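Local coordinates for protein ribonuclease E (Escherichia coli, PDB 5OHG) that cleaves RNA as an endoribonuclease and, through the short segment present here, probably recruits enolase, at residues C[12-17]-C[23-28]. Residues are numbered along the deposited sequence; the frame is centred on the assembly and turned at random.
Sequences SPMPLT and PELASG
Where M14 meets L25 no ring takes part; the flat group bordering the contact is the M14 peptide, whose carbonyl O lies 3.8 Å from L25 CD2. The rest is apolar, and illustrates how a chain with almost no secondary structure can still bury apolar side chains against one another. The ends of the two side chains meet, M14 CE lying 3.5 Å from L25 CD2. CG of M14 stands anti to its own nitrogen (chi1 -159°), and a bend at chi3 (129°) swings M14 CE across to the leucine, 3.8 Å from L25 CB. L16 approaches at a slant, its CD1 resting 4.2 Å from L25 CD2 and equally close to A26 CB, thus bridging two consecutive helical residues. No hydrogen bond spans the segments. Within them, S12 OG accepts from M14 N at 3.2 Å, an ST turn just ahead of the methionine, while G28, with positive phi, closes helix 23-27. One neighbouring chain of another protein packs on L16 and A26, and a second packs its backbone on M14. The whole is a loop folded back on a one-turn helix ended by a Schellman motif, consistent with a short recognition segment ordered between two partner chains.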
loop_
_atom_site.group_PDB
_atom_site.type_symbol
_atom_site.label_atom_id
_atom_site.label_comp_id
_atom_site.label_asym_id
_atom_site.label_seq_id
_atom_site.Cartn_x
_atom_site.Cartn_y
_atom_site.Cartn_z
ATOM N N SER C 12 5.750 -18.161 -22.765
ATOM C CA SER C 12 5.735 -18.060 -21.310
ATOM C C SER C 12 5.188 -19.345 -20.700
ATOM O O SER C 12 4.135 -19.828 -21.127
ATOM C CB SER C 12 4.880 -16.889 -20.838
ATOM O OG SER C 12 4.675 -16.992 -19.438
ATOM N N PRO C 13 5.859 -19.919 -19.699
ATOM C CA PRO C 13 5.321 -21.124 -19.052
ATOM C C PRO C 13 4.145 -20.841 -18.139
ATOM O O PRO C 13 3.476 -21.790 -17.725
ATOM C CB PRO C 13 6.515 -21.668 -18.253
ATOM C CG PRO C 13 7.698 -20.809 -18.626
ATOM C CD PRO C 13 7.149 -19.510 -19.126
ATOM N N MET C 14 3.873 -19.576 -17.808
ATOM C CA MET C 14 2.756 -19.195 -16.940
ATOM C C MET C 14 1.912 -18.143 -17.655
ATOM O O MET C 14 1.909 -16.963 -17.285
ATOM C CB MET C 14 3.278 -18.689 -15.593
ATOM C CG MET C 14 2.289 -18.724 -14.430
ATOM S SD MET C 14 3.142 -18.350 -12.866
ATOM C CE MET C 14 2.108 -17.054 -12.161
ATOM N N PRO C 15 1.191 -18.537 -18.705
ATOM C CA PRO C 15 0.354 -17.561 -19.414
ATOM C C PRO C 15 -0.824 -17.151 -18.543
ATOM O O PRO C 15 -1.525 -18.001 -17.987
ATOM C CB PRO C 15 -0.100 -18.324 -20.662
ATOM C CG PRO C 15 -0.098 -19.767 -20.220
ATOM C CD PRO C 15 1.084 -19.888 -19.298
ATOM N N LEU C 16 -1.022 -15.846 -18.403
ATOM C CA LEU C 16 -2.212 -15.316 -17.753
ATOM C C LEU C 16 -3.200 -14.869 -18.823
ATOM O O LEU C 16 -2.820 -14.179 -19.774
ATOM C CB LEU C 16 -1.858 -14.151 -16.829
ATOM C CG LEU C 16 -0.698 -14.383 -15.856
ATOM C CD1 LEU C 16 -0.368 -13.094 -15.118
ATOM C CD2 LEU C 16 -0.960 -15.528 -14.852
ATOM N N THR C 17 -4.462 -15.272 -18.680
ATOM C CA THR C 17 -5.483 -14.767 -19.596
ATOM C C THR C 17 -5.723 -13.279 -19.364
ATOM O O THR C 17 -5.793 -12.493 -20.318
ATOM C CB THR C 17 -6.783 -15.550 -19.433
ATOM O OG1 THR C 17 -7.266 -15.383 -18.092
ATOM C CG2 THR C 17 -6.552 -17.029 -19.711
ATOM N N PRO C 23 -1.672 -11.070 -10.009
ATOM C CA PRO C 23 -1.121 -9.712 -9.889
ATOM C C PRO C 23 0.377 -9.706 -9.624
ATOM O O PRO C 23 1.101 -8.854 -10.153
ATOM C CB PRO C 23 -1.923 -9.115 -8.720
ATOM C CG PRO C 23 -3.198 -9.944 -8.671
ATOM C CD PRO C 23 -2.788 -11.319 -9.075
ATOM N N GLU C 24 0.863 -10.662 -8.830
ATOM C CA GLU C 24 2.277 -10.689 -8.456
ATOM C C GLU C 24 3.171 -10.888 -9.680
ATOM O O GLU C 24 4.137 -10.136 -9.880
ATOM C CB GLU C 24 2.512 -11.784 -7.410
ATOM C CG GLU C 24 1.877 -11.484 -6.046
ATOM C CD GLU C 24 0.377 -11.759 -6.014
ATOM O OE1 GLU C 24 -0.158 -12.381 -6.968
ATOM O OE2 GLU C 24 -0.270 -11.354 -5.024
ATOM N N LEU C 25 2.840 -11.870 -10.533
ATOM C CA LEU C 25 3.618 -12.101 -11.752
ATOM C C LEU C 25 3.540 -10.903 -12.698
ATOM O O LEU C 25 4.568 -10.425 -13.209
ATOM C CB LEU C 25 3.141 -13.376 -12.461
ATOM C CG LEU C 25 4.073 -13.888 -13.576
ATOM C CD1 LEU C 25 5.320 -14.594 -13.008
ATOM C CD2 LEU C 25 3.381 -14.798 -14.559
ATOM N N ALA C 26 2.324 -10.398 -12.939
ATOM C CA ALA C 26 2.124 -9.313 -13.903
ATOM C C ALA C 26 2.798 -8.018 -13.449
ATOM O O ALA C 26 3.394 -7.293 -14.265
ATOM C CB ALA C 26 0.619 -9.092 -14.121
ATOM N N SER C 27 2.706 -7.700 -12.155
ATOM C CA SER C 27 3.364 -6.494 -11.655
ATOM C C SER C 27 4.876 -6.648 -11.522
ATOM O O SER C 27 5.573 -5.642 -11.373
ATOM C CB SER C 27 2.762 -6.087 -10.306
ATOM O OG SER C 27 3.401 -4.924 -9.812
ATOM N N GLY C 28 5.405 -7.865 -11.593
ATOM C CA GLY C 28 6.840 -8.057 -11.495
ATOM C C GLY C 28 7.358 -8.135 -10.077
ATOM O O GLY C 28 8.476 -7.686 -9.805
#